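Local atomic coordinates of FAD-binding oxidoreductase (Gulosibacter chungangensis, PDB entry 7PBG), a protein that oxidises 4-ethylphenol and probably related 4-alkylphenols, dehydrogenating the alkyl side chain to a 4-vinylphenol with a covalently bound FAD. Residues 457-469 against 479-491. Residues are numbered along the deposited sequence; the frame is centred on the assembly and turned at random.
Sequences TLDMTRELIRAGA and HNVLADQVAETYS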
ATOM      1  N   THR A 457     -24.393  17.841  18.365  1.00 20.99           N
ATOM      2  CA  THR A 457     -23.663  16.924  17.458  1.00 20.31           C
ATOM      3  C   THR A 457     -22.202  16.815  17.872  1.00 20.39           C
ATOM      4  O   THR A 457     -21.670  15.700  17.918  1.00 21.89           O
ATOM      5  CB  THR A 457     -23.802  17.375  16.009  1.00 20.11           C
ATOM      6  OG1 THR A 457     -25.208  17.388  15.779  1.00 22.24           O
ATOM      7  CG2 THR A 457     -23.113  16.438  15.040  1.00 21.39           C
ATOM      8  N   LEU A 458     -21.560  17.950  18.133  1.00 19.92           N
ATOM      9  CA  LEU A 458     -20.160  17.938  18.579  1.00 20.67           C
ATOM     10  C   LEU A 458     -20.050  17.222  19.920  1.00 22.95           C
ATOM     11  O   LEU A 458     -19.139  16.362  20.058  1.00 22.66           O
ATOM     12  CB  LEU A 458     -19.641  19.365  18.698  1.00 20.55           C
ATOM     13  CG  LEU A 458     -18.210  19.466  19.197  1.00 21.09           C
ATOM     14  CD1 LEU A 458     -17.259  18.583  18.383  1.00 20.81           C
ATOM     15  CD2 LEU A 458     -17.763  20.918  19.206  1.00 23.16           C
ATOM     16  N   ASP A 459     -20.876  17.571  20.912  1.00 20.41           N
ATOM     17  CA  ASP A 459     -20.809  16.896  22.236  1.00 22.86           C
ATOM     18  C   ASP A 459     -21.020  15.393  22.089  1.00 21.40           C
ATOM     19  O   ASP A 459     -20.278  14.618  22.727  1.00 22.47           O
ATOM     20  CB  ASP A 459     -21.852  17.443  23.195  1.00 23.35           C
ATOM     21  CG  ASP A 459     -21.543  18.850  23.659  1.00 27.98           C
ATOM     22  OD1 ASP A 459     -20.428  19.339  23.351  1.00 26.98           O
ATOM     23  OD2 ASP A 459     -22.454  19.455  24.293  1.00 30.21           O
ATOM     24  N   MET A 460     -22.035  14.994  21.312  1.00 20.33           N
ATOM     25  CA  MET A 460     -22.341  13.570  21.062  1.00 19.65           C
ATOM     26  C   MET A 460     -21.089  12.890  20.504  1.00 20.72           C
ATOM     27  O   MET A 460     -20.688  11.837  20.993  1.00 19.53           O
ATOM     28  CB  MET A 460     -23.465  13.403  20.044  1.00 21.26           C
ATOM     29  CG  MET A 460     -23.787  11.943  19.737  1.00 24.07           C
ATOM     30  SD  MET A 460     -24.820  11.825  18.283  1.00 27.37           S
ATOM     31  CE  MET A 460     -23.717  12.256  16.943  1.00 28.51           C
ATOM     32  N   THR A 461     -20.492  13.477  19.478  1.00 21.63           N
ATOM     33  CA  THR A 461     -19.358  12.856  18.761  1.00 19.72           C
ATOM     34  C   THR A 461     -18.138  12.756  19.682  1.00 20.14           C
ATOM     35  O   THR A 461     -17.453  11.731  19.644  1.00 21.40           O
ATOM     36  CB  THR A 461     -19.043  13.597  17.474  1.00 20.06           C
ATOM     37  OG1 THR A 461     -20.274  13.652  16.759  1.00 20.56           O
ATOM     38  CG2 THR A 461     -17.971  12.901  16.654  1.00 21.92           C
ATOM     39  N   ARG A 462     -17.834  13.787  20.468  1.00 18.79           N
ATOM     40  CA  ARG A 462     -16.674  13.667  21.378  1.00 20.11           C
ATOM     41  C   ARG A 462     -16.901  12.546  22.381  1.00 21.45           C
ATOM     42  O   ARG A 462     -15.883  11.880  22.756  1.00 21.78           O
ATOM     43  CB  ARG A 462     -16.381  14.981  22.108  1.00 18.39           C
ATOM     44  CG  ARG A 462     -16.005  16.130  21.198  1.00 19.54           C
ATOM     45  CD  ARG A 462     -15.088  17.080  21.909  1.00 21.01           C
ATOM     46  NE  ARG A 462     -14.742  18.263  21.149  1.00 20.18           N
ATOM     47  CZ  ARG A 462     -13.716  18.372  20.307  1.00 20.63           C
ATOM     48  NH1 ARG A 462     -12.963  17.322  20.005  1.00 19.60           N
ATOM     49  NH2 ARG A 462     -13.497  19.522  19.694  1.00 23.73           N
ATOM     50  N   GLU A 463     -18.137  12.313  22.841  1.00 20.54           N
ATOM     51  CA  GLU A 463     -18.429  11.179  23.751  1.00 23.03           C
ATOM     52  C   GLU A 463     -18.296   9.852  22.975  1.00 20.59           C
ATOM     53  O   GLU A 463     -17.749   8.886  23.517  1.00 22.20           O
ATOM     54  CB  GLU A 463     -19.831  11.272  24.343  1.00 27.41           C
ATOM     55  CG  GLU A 463     -20.137  10.143  25.297  1.00 29.29           C
ATOM     56  CD  GLU A 463     -19.128   9.849  26.421  1.00 35.57           C
ATOM     57  OE1 GLU A 463     -18.414  10.770  26.902  1.00 39.10           O
ATOM     58  OE2 GLU A 463     -19.057   8.684  26.833  1.00 40.04           O
ATOM     59  N   LEU A 464     -18.743   9.793  21.721  1.00 19.87           N
ATOM     60  CA  LEU A 464     -18.546   8.573  20.901  1.00 20.59           C
ATOM     61  C   LEU A 464     -17.053   8.249  20.774  1.00 20.39           C
ATOM     62  O   LEU A 464     -16.683   7.043  20.962  1.00 20.75           O
ATOM     63  CB  LEU A 464     -19.200   8.739  19.522  1.00 21.14           C
ATOM     64  CG  LEU A 464     -20.725   8.718  19.512  1.00 21.10           C
ATOM     65  CD1 LEU A 464     -21.238   9.140  18.148  1.00 22.91           C
ATOM     66  CD2 LEU A 464     -21.264   7.372  19.938  1.00 23.24           C
ATOM     67  N   ILE A 465     -16.205   9.246  20.491  1.00 18.78           N
ATOM     68  CA  ILE A 465     -14.744   9.048  20.342  1.00 19.19           C
ATOM     69  C   ILE A 465     -14.210   8.530  21.693  1.00 21.07           C
ATOM     70  O   ILE A 465     -13.494   7.539  21.731  1.00 23.95           O
ATOM     71  CB  ILE A 465     -14.064  10.338  19.894  1.00 21.23           C
ATOM     72  CG1 ILE A 465     -14.521  10.731  18.481  1.00 22.28           C
ATOM     73  CG2 ILE A 465     -12.556  10.239  20.070  1.00 21.57           C
ATOM     74  CD1 ILE A 465     -14.109  12.097  18.060  1.00 22.85           C
ATOM     75  N   ARG A 466     -14.619   9.167  22.788  1.00 20.52           N
ATOM     76  CA  ARG A 466     -14.149   8.748  24.146  1.00 26.98           C
ATOM     77  C   ARG A 466     -14.555   7.311  24.414  1.00 25.88           C
ATOM     78  O   ARG A 466     -13.688   6.518  24.824  1.00 28.97           O
ATOM     79  CB  ARG A 466     -14.722   9.656  25.239  1.00 28.98           C
ATOM     80  CG  ARG A 466     -13.767  10.733  25.699  1.00 35.38           C
ATOM     81  CD  ARG A 466     -14.280  11.420  26.969  1.00 41.39           C
ATOM     82  NE  ARG A 466     -15.601  12.016  26.783  1.00 44.17           N
ATOM     83  CZ  ARG A 466     -15.849  13.176  26.167  1.00 42.10           C
ATOM     84  NH1 ARG A 466     -14.859  13.890  25.651  1.00 40.55           N
ATOM     85  NH2 ARG A 466     -17.098  13.601  26.056  1.00 33.44           N
ATOM     86  N   ALA A 467     -15.808   6.952  24.164  1.00 26.71           N
ATOM     87  CA  ALA A 467     -16.319   5.600  24.474  1.00 30.63           C
ATOM     88  C   ALA A 467     -15.665   4.577  23.538  1.00 30.40           C
ATOM     89  O   ALA A 467     -15.256   3.508  24.010  1.00 27.73           O
ATOM     90  CB  ALA A 467     -17.823   5.549  24.422  1.00 32.23           C
ATOM     91  N   GLY A 468     -15.558   4.895  22.254  1.00 25.67           N
ATOM     92  CA  GLY A 468     -14.851   4.058  21.272  1.00 24.82           C
ATOM     93  C   GLY A 468     -13.431   3.771  21.752  1.00 25.13           C
ATOM     94  O   GLY A 468     -13.063   2.597  21.824  1.00 25.37           O
ATOM     95  N   ALA A 469     -12.651   4.801  22.080  1.00 26.28           N
ATOM     96  CA  ALA A 469     -11.236   4.628  22.492  1.00 24.30           C
ATOM     97  C   ALA A 469     -11.152   3.669  23.688  1.00 27.75           C
ATOM     98  O   ALA A 469     -10.216   2.834  23.726  1.00 27.27           O
ATOM     99  CB  ALA A 469     -10.591   5.952  22.825  1.00 26.26           C
ATOM    100  N   HIS A 479     -13.153  15.091  11.194  1.00 18.81           N
ATOM    101  CA  HIS A 479     -13.360  16.534  11.023  1.00 18.91           C
ATOM    102  C   HIS A 479     -12.211  17.316  11.670  1.00 17.97           C
ATOM    103  O   HIS A 479     -11.689  16.904  12.763  1.00 18.76           O
ATOM    104  CB  HIS A 479     -14.729  16.914  11.591  1.00 19.00           C
ATOM    105  CG  HIS A 479     -15.207  18.270  11.207  1.00 17.88           C
ATOM    106  ND1 HIS A 479     -14.683  19.459  11.725  1.00 20.51           N
ATOM    107  CD2 HIS A 479     -16.198  18.639  10.367  1.00 17.33           C
ATOM    108  CE1 HIS A 479     -15.351  20.503  11.195  1.00 18.88           C
ATOM    109  NE2 HIS A 479     -16.322  20.016  10.388  1.00 20.04           N
ATOM    110  N   ASN A 480     -11.842  18.417  11.039  1.00 18.47           N
ATOM    111  CA  ASN A 480     -10.921  19.445  11.603  1.00 20.47           C
ATOM    112  C   ASN A 480     -11.124  19.593  13.117  1.00 22.03           C
ATOM    113  O   ASN A 480     -10.119  19.568  13.866  1.00 20.98           O
ATOM    114  CB  ASN A 480     -11.146  20.830  11.006  1.00 21.10           C
ATOM    115  CG  ASN A 480     -10.907  20.902   9.518  1.00 24.53           C
ATOM    116  OD1 ASN A 480     -10.444  19.925   8.905  1.00 24.55           O
ATOM    117  ND2 ASN A 480     -11.172  22.065   8.939  1.00 24.25           N
ATOM    118  N   VAL A 481     -12.361  19.775  13.584  1.00 20.32           N
ATOM    119  CA  VAL A 481     -12.587  20.158  15.012  1.00 19.29           C
ATOM    120  C   VAL A 481     -12.256  18.985  15.926  1.00 20.06           C
ATOM    121  O   VAL A 481     -12.044  19.193  17.113  1.00 20.45           O
ATOM    122  CB  VAL A 481     -14.018  20.681  15.205  1.00 21.08           C
ATOM    123  CG1 VAL A 481     -15.048  19.558  15.118  1.00 20.71           C
ATOM    124  CG2 VAL A 481     -14.142  21.463  16.494  1.00 22.73           C
ATOM    125  N   LEU A 482     -12.274  17.757  15.404  1.00 20.47           N
ATOM    126  CA  LEU A 482     -12.022  16.511  16.186  1.00 19.84           C
ATOM    127  C   LEU A 482     -10.557  16.076  16.154  1.00 20.17           C
ATOM    128  O   LEU A 482     -10.201  15.105  16.893  1.00 19.83           O
ATOM    129  CB  LEU A 482     -12.853  15.361  15.609  1.00 19.09           C
ATOM    130  CG  LEU A 482     -14.362  15.527  15.636  1.00 20.21           C
ATOM    131  CD1 LEU A 482     -15.045  14.330  14.940  1.00 19.68           C
ATOM    132  CD2 LEU A 482     -14.902  15.761  17.053  1.00 21.00           C
ATOM    133  N   ALA A 483      -9.726  16.695  15.311  1.00 22.44           N
ATOM    134  CA  ALA A 483      -8.363  16.196  14.974  1.00 21.37           C
ATOM    135  C   ALA A 483      -7.546  15.992  16.256  1.00 19.46           C
ATOM    136  O   ALA A 483      -6.950  14.963  16.440  1.00 19.79           O
ATOM    137  CB  ALA A 483      -7.682  17.167  14.051  1.00 22.76           C
ATOM    138  N   ASP A 484      -7.542  16.966  17.147  1.00 20.80           N
ATOM    139  CA  ASP A 484      -6.626  16.852  18.298  1.00 23.51           C
ATOM    140  C   ASP A 484      -7.114  15.733  19.205  1.00 20.87           C
ATOM    141  O   ASP A 484      -6.273  14.953  19.777  1.00 21.82           O
ATOM    142  CB  ASP A 484      -6.514  18.168  19.068  1.00 23.25           C
ATOM    143  CG  ASP A 484      -5.482  19.119  18.485  1.00 27.99           C
ATOM    144  OD1 ASP A 484      -4.604  18.684  17.679  1.00 26.70           O
ATOM    145  OD2 ASP A 484      -5.556  20.302  18.841  1.00 27.29           O
ATOM    146  N   GLN A 485      -8.432  15.675  19.434  1.00 20.01           N
ATOM    147  CA  GLN A 485      -8.992  14.638  20.323  1.00 19.53           C
ATOM    148  C   GLN A 485      -8.658  13.259  19.729  1.00 17.83           C
ATOM    149  O   GLN A 485      -8.205  12.333  20.447  1.00 19.20           O
ATOM    150  CB  GLN A 485     -10.500  14.765  20.516  1.00 21.39           C
ATOM    151  CG  GLN A 485     -11.046  13.691  21.438  1.00 21.43           C
ATOM    152  CD  GLN A 485     -12.550  13.735  21.614  1.00 23.01           C
ATOM    153  OE1 GLN A 485     -13.258  14.531  20.968  1.00 21.37           O
ATOM    154  NE2 GLN A 485     -13.062  12.797  22.395  1.00 20.97           N
ATOM    155  N   VAL A 486      -8.905  13.088  18.451  1.00 18.60           N
ATOM    156  CA  VAL A 486      -8.648  11.759  17.819  1.00 18.91           C
ATOM    157  C   VAL A 486      -7.133  11.475  17.846  1.00 18.88           C
ATOM    158  O   VAL A 486      -6.725  10.380  18.225  1.00 22.00           O
ATOM    159  CB  VAL A 486      -9.256  11.697  16.397  1.00 19.64           C
ATOM    160  CG1 VAL A 486      -8.826  10.412  15.688  1.00 18.86           C
ATOM    161  CG2 VAL A 486     -10.762  11.829  16.455  1.00 20.55           C
ATOM    162  N   ALA A 487      -6.280  12.439  17.501  1.00 21.17           N
ATOM    163  CA  ALA A 487      -4.818  12.223  17.491  1.00 19.37           C
ATOM    164  C   ALA A 487      -4.416  11.763  18.892  1.00 21.15           C
ATOM    165  O   ALA A 487      -3.585  10.855  19.024  1.00 20.92           O
ATOM    166  CB  ALA A 487      -4.063  13.449  17.060  1.00 22.40           C
ATOM    167  N   GLU A 488      -5.034  12.336  19.913  1.00 20.09           N
ATOM    168  CA  GLU A 488      -4.660  12.053  21.327  1.00 21.12           C
ATOM    169  C   GLU A 488      -5.053  10.627  21.705  1.00 20.37           C
ATOM    170  O   GLU A 488      -4.433  10.042  22.606  1.00 21.97           O
ATOM    171  CB  GLU A 488      -5.309  13.090  22.257  1.00 24.88           C
ATOM    172  CG  GLU A 488      -4.858  12.954  23.702  1.00 29.57           C
ATOM    173  CD  GLU A 488      -3.567  13.681  24.112  1.00 39.00           C
ATOM    174  OE1 GLU A 488      -2.921  14.356  23.245  1.00 44.55           O
ATOM    175  OE2 GLU A 488      -3.172  13.552  25.305  1.00 47.54           O
ATOM    176  N   THR A 489      -5.983  10.007  21.001  1.00 20.55           N
ATOM    177  CA  THR A 489      -6.332   8.588  21.318  1.00 21.18           C
ATOM    178  C   THR A 489      -5.239   7.608  20.882  1.00 20.97           C
ATOM    179  O   THR A 489      -5.200   6.488  21.448  1.00 19.06           O
ATOM    180  CB  THR A 489      -7.680   8.166  20.727  1.00 21.87           C
ATOM    181  OG1 THR A 489      -7.639   8.144  19.303  1.00 22.29           O
ATOM    182  CG2 THR A 489      -8.812   9.043  21.210  1.00 20.00           C
ATOM    183  N   TYR A 490      -4.352   7.992  19.979  1.00 20.29           N
ATOM    184  CA  TYR A 490      -3.241   7.117  19.513  1.00 20.01           C
ATOM    185  C   TYR A 490      -2.061   7.276  20.469  1.00 19.79           C
ATOM    186  O   TYR A 490      -1.002   7.793  20.099  1.00 18.68           O
ATOM    187  CB  TYR A 490      -2.895   7.430  18.061  1.00 19.94           C
ATOM    188  CG  TYR A 490      -3.935   6.979  17.068  1.00 21.21           C
ATOM    189  CD1 TYR A 490      -3.843   5.731  16.457  1.00 21.65           C
ATOM    190  CD2 TYR A 490      -5.018   7.782  16.760  1.00 21.69           C
ATOM    191  CE1 TYR A 490      -4.811   5.303  15.568  1.00 25.57           C
ATOM    192  CE2 TYR A 490      -5.998   7.368  15.887  1.00 21.38           C
ATOM    193  CZ  TYR A 490      -5.877   6.133  15.263  1.00 23.33           C
ATOM    194  OH  TYR A 490      -6.840   5.710  14.410  1.00 22.10           O
ATOM    195  N   SER A 491      -2.297   6.897  21.718  1.00 20.86           N
ATOM    196  CA  SER A 491      -1.473   7.359  22.868  1.00 22.02           C
ATOM    197  C   SER A 491      -0.295   6.431  23.146  1.00 22.44           C
ATOM    198  O   SER A 491       0.507   6.783  24.027  1.00 21.29           O
ATOM    199  CB  SER A 491      -2.323   7.500  24.087  1.00 22.86           C
ATOM    200  OG  SER A 491      -2.778   6.252  24.468  1.00 24.60           O
TER
HETATM  201  O   HOH W   1     -10.311  17.937  18.958  1.00 21.50           O
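A nearly parallel pair of helices in the C-terminal FAD-linked oxidase region is joined by a reciprocal pairing of Arg-462 and Gln-485. The axes of helices 457-469 and 483-489 lie 10.6 Å apart at 5°, and the two side chains, each starting from its own helix, cross obliquely. Gln-485 reaches across fully extended, with CG trans to its backbone N (chi1 -180°), and its amide is used at both ends. Gln-485 NE2 donates to Arg-462 O at 3.0 Å, in the carbonyl plane on a lone pair; that oxygen also keeps its helical bond from Arg-466 N. Gln-485 OE1 in turn accepts from Arg-462 NH1 over 3.0 Å, the bond lying in the guanidinium plane, although this plane is turned 38° from the amide. These two bonds fix which end of the amide is oxygen. Arg-462 NH2 binds the backbone oxygen of Val-481, Val-481 O, at 3.0 Å, less straight and from above the carbonyl plane. A water joins NH1 and Val-481 O to Gln-485 N, giving that N-H an acceptor.

Leu-482 CD2 lies over one guanidinium face, and the same methyl also belongs to the apolar contacts with Leu-458 and Ile-465. Ile-465 CD1 packs against both Leu-482 methyls and against Val-486 CG2 (3.7 Å from the latter), while Ile-465 CG2 lies over a face of the Gln-485 amide. Leu-482 CD1 also meets Thr-461 CG2 at 3.7 Å, and farther along Ala-469 CB rests on Thr-489 CG2. Beyond these contacts, Phe-396, next to the flavin-linked His-395, touches Thr-461 and Leu-482, whereas Leu-212 of the second subunit packs on Val-486. The pair thus forms part of the helical cover on the antiparallel sheet of the FAD-linked oxidase C-terminal fold.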